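Local coordinates for protein N-terminal acetyltransferase B complex subunit MDM20 (Candida albicans, PDB 5K04) that forms, as the non-catalytic subunit, the NatB N-terminal acetyltransferase complex with NAT3, and probably supports its acetylation of protein N-termini, at residues A[305-310]-A[337-342]. Numbering follows the deposited sequence.
Sequences FNTKLC and LITVVN
The carboxamide of N342 is the flat group to start with: it reaches from the helix into the bend of 305-310, and its edge does the work. ND2 gives its two N-H groups to two backbone oxygens, K308 O at 2.8 Å and N306 O at 3.0 Å. Both acceptors lie close to the amide plane, yet in each bond the nitrogen stands above the plane of the carbonyl it meets, by about 40°. OD1, the other branch of the amide, accepts from a water 3.0 Å away that also donates to L309 O, and from Y312 N in the next helix. Gripped at both ends, the amide has its flip state and rotation fixed. A second carboxamide, that of N306, meets T339 across the contact. T339 OG1 donates to N306 OD1 at 2.5 Å, unusually short, so the exact length is doubtful. T339 CG2 brushes the same oxygen. With CG between its own N and carbonyl carbon (chi1 69°), N306 has its amide beside T339, and ND2 hydrogen-bonds Y302 O in helix 295-305. I338 CG2 presses on the backbone of the turn, 3.3 Å from T307 O, and L309 CD1 rests against V341 CG1 at 3.9 Å. The loop opens with a type I beta turn, F305 to K308, closed by K308 N to F305 O. K308 NZ hydrogen-bonds R86 O of the NAT3 chain, the catalytic partner, and the K308 side chain is about 6 Å from the bound coenzyme A. In the fold, the loop links helix 295-305 to helix 311-315, and N342 ties that connection to the first turns of helix 337-346, whose V341 also touches L375 of helix 372-383.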
ATOM      1  N   PHE A 305      34.443  -1.830   4.920  1.00 60.04           N
ATOM      2  CA  PHE A 305      33.176  -1.757   4.196  1.00 55.61           C
ATOM      3  C   PHE A 305      33.037  -0.569   3.237  1.00 56.99           C
ATOM      4  O   PHE A 305      31.942  -0.347   2.712  1.00 43.19           O
ATOM      5  CB  PHE A 305      32.027  -1.789   5.207  1.00 48.02           C
ATOM      6  CG  PHE A 305      31.927  -3.111   5.925  1.00 59.09           C
ATOM      7  CD1 PHE A 305      31.265  -4.183   5.343  1.00 58.16           C
ATOM      8  CD2 PHE A 305      32.551  -3.307   7.156  1.00 59.50           C
ATOM      9  CE1 PHE A 305      31.207  -5.418   5.981  1.00 55.67           C
ATOM     10  CE2 PHE A 305      32.499  -4.532   7.795  1.00 52.54           C
ATOM     11  CZ  PHE A 305      31.827  -5.592   7.201  1.00 54.92           C
ATOM     12  N   ASN A 306      34.122   0.161   2.932  1.00 49.00           N
ATOM     13  CA  ASN A 306      33.987   1.287   2.003  1.00 47.18           C
ATOM     14  C   ASN A 306      33.692   0.840   0.568  1.00 44.11           C
ATOM     15  O   ASN A 306      33.138   1.627  -0.201  1.00 35.13           O
ATOM     16  CB  ASN A 306      35.242   2.168   2.016  1.00 43.44           C
ATOM     17  CG  ASN A 306      36.448   1.473   1.407  1.00 41.29           C
ATOM     18  OD1 ASN A 306      36.632   1.469   0.191  1.00 44.49           O
ATOM     19  ND2 ASN A 306      37.278   0.882   2.256  1.00 49.61           N
ATOM     20  N   THR A 307      34.059  -0.390   0.190  1.00 51.58           N
ATOM     21  CA  THR A 307      33.704  -0.941  -1.114  1.00 46.96           C
ATOM     22  C   THR A 307      32.266  -1.442  -1.164  1.00 49.91           C
ATOM     23  O   THR A 307      31.860  -2.002  -2.191  1.00 35.66           O
ATOM     24  CB  THR A 307      34.641  -2.088  -1.501  1.00 40.71           C
ATOM     25  OG1 THR A 307      34.384  -3.214  -0.665  1.00 36.47           O
ATOM     26  CG2 THR A 307      36.106  -1.674  -1.358  1.00 39.23           C
ATOM     27  N   LYS A 308      31.493  -1.241  -0.094  1.00 49.59           N
ATOM     28  CA  LYS A 308      30.110  -1.696  -0.010  1.00 44.15           C
ATOM     29  C   LYS A 308      29.167  -0.501   0.024  1.00 44.69           C
ATOM     30  O   LYS A 308      29.411   0.486   0.727  1.00 36.42           O
ATOM     31  CB  LYS A 308      29.883  -2.571   1.228  1.00 34.33           C
ATOM     32  CG  LYS A 308      30.927  -3.686   1.381  1.00 47.18           C
ATOM     33  CD  LYS A 308      30.900  -4.687   0.226  1.00 44.39           C
ATOM     34  CE  LYS A 308      31.798  -5.889   0.533  1.00 46.27           C
ATOM     35  NZ  LYS A 308      31.692  -7.004  -0.461  1.00 54.90           N
ATOM     36  N   LEU A 309      28.077  -0.606  -0.729  1.00 52.61           N
ATOM     37  CA  LEU A 309      27.147   0.505  -0.817  1.00 49.35           C
ATOM     38  C   LEU A 309      26.489   0.818   0.528  1.00 47.36           C
ATOM     39  O   LEU A 309      25.939   1.909   0.703  1.00 33.05           O
ATOM     40  CB  LEU A 309      26.120   0.179  -1.901  1.00 44.20           C
ATOM     41  CG  LEU A 309      25.410   1.335  -2.603  1.00 58.89           C
ATOM     42  CD1 LEU A 309      26.401   2.257  -3.319  1.00 53.19           C
ATOM     43  CD2 LEU A 309      24.392   0.781  -3.575  1.00 57.39           C
ATOM     44  N   CYS A 310      26.572  -0.104   1.492  1.00 54.17           N
ATOM     45  CA  CYS A 310      25.993   0.108   2.815  1.00 54.20           C
ATOM     46  C   CYS A 310      26.769   1.114   3.662  1.00 47.10           C
ATOM     47  O   CYS A 310      26.172   1.694   4.577  1.00 40.68           O
ATOM     48  CB  CYS A 310      25.888  -1.225   3.578  1.00 53.36           C
ATOM     49  SG  CYS A 310      27.399  -2.046   4.045  1.00 30.14           S
ATOM     50  N   LEU A 337      34.744   2.352  -7.452  1.00 46.39           N
ATOM     51  CA  LEU A 337      33.606   3.237  -7.673  1.00 48.72           C
ATOM     52  C   LEU A 337      32.790   3.443  -6.398  1.00 48.85           C
ATOM     53  O   LEU A 337      32.462   4.577  -6.032  1.00 44.19           O
ATOM     54  CB  LEU A 337      32.745   2.657  -8.801  1.00 41.91           C
ATOM     55  CG  LEU A 337      31.291   3.095  -8.896  1.00 47.68           C
ATOM     56  CD1 LEU A 337      31.167   4.612  -9.004  1.00 52.72           C
ATOM     57  CD2 LEU A 337      30.667   2.432 -10.100  1.00 47.71           C
ATOM     58  N   ILE A 338      32.469   2.355  -5.697  1.00 51.88           N
ATOM     59  CA  ILE A 338      31.628   2.456  -4.502  1.00 48.20           C
ATOM     60  C   ILE A 338      32.354   3.170  -3.352  1.00 44.30           C
ATOM     61  O   ILE A 338      31.736   3.921  -2.588  1.00 34.61           O
ATOM     62  CB  ILE A 338      31.116   1.057  -4.114  1.00 49.18           C
ATOM     63  CG1 ILE A 338      30.045   0.622  -5.138  1.00 49.45           C
ATOM     64  CG2 ILE A 338      30.565   1.043  -2.675  1.00 47.76           C
ATOM     65  CD1 ILE A 338      29.638  -0.829  -5.065  1.00 50.64           C
ATOM     66  N   THR A 339      33.671   2.984  -3.230  1.00 47.24           N
ATOM     67  CA  THR A 339      34.451   3.817  -2.318  1.00 43.54           C
ATOM     68  C   THR A 339      34.219   5.294  -2.609  1.00 43.50           C
ATOM     69  O   THR A 339      33.994   6.087  -1.692  1.00 36.54           O
ATOM     70  CB  THR A 339      35.940   3.475  -2.434  1.00 44.40           C
ATOM     71  OG1 THR A 339      36.139   2.084  -2.161  1.00 39.15           O
ATOM     72  CG2 THR A 339      36.791   4.310  -1.459  1.00 45.18           C
ATOM     73  N   VAL A 340      34.231   5.673  -3.891  1.00 58.83           N
ATOM     74  CA  VAL A 340      34.017   7.071  -4.254  1.00 51.13           C
ATOM     75  C   VAL A 340      32.587   7.501  -3.938  1.00 43.40           C
ATOM     76  O   VAL A 340      32.349   8.615  -3.459  1.00 41.06           O
ATOM     77  CB  VAL A 340      34.371   7.285  -5.734  1.00 48.92           C
ATOM     78  CG1 VAL A 340      34.085   8.733  -6.160  1.00 46.61           C
ATOM     79  CG2 VAL A 340      35.833   6.942  -5.968  1.00 47.98           C
ATOM     80  N   VAL A 341      31.617   6.625  -4.196  1.00 44.85           N
ATOM     81  CA  VAL A 341      30.222   6.950  -3.917  1.00 46.02           C
ATOM     82  C   VAL A 341      30.042   7.264  -2.434  1.00 50.03           C
ATOM     83  O   VAL A 341      29.425   8.270  -2.063  1.00 45.87           O
ATOM     84  CB  VAL A 341      29.309   5.796  -4.377  1.00 41.39           C
ATOM     85  CG1 VAL A 341      27.935   5.874  -3.725  1.00 33.49           C
ATOM     86  CG2 VAL A 341      29.180   5.798  -5.886  1.00 47.19           C
ATOM     87  N   ASN A 342      30.593   6.413  -1.566  1.00 48.21           N
ATOM     88  CA  ASN A 342      30.471   6.641  -0.130  1.00 45.38           C
ATOM     89  C   ASN A 342      31.165   7.936   0.277  1.00 40.26           C
ATOM     90  O   ASN A 342      30.589   8.760   0.998  1.00 35.91           O
ATOM     91  CB  ASN A 342      31.032   5.440   0.637  1.00 46.24           C
ATOM     92  CG  ASN A 342      30.053   4.247   0.666  1.00 40.56           C
ATOM     93  OD1 ASN A 342      28.875   4.411   0.964  1.00 33.06           O
ATOM     94  ND2 ASN A 342      30.550   3.058   0.337  1.00 41.71           N
TER
HETATM   95  O   HOH W   1      26.494   4.340  -0.812  1.00 33.36           O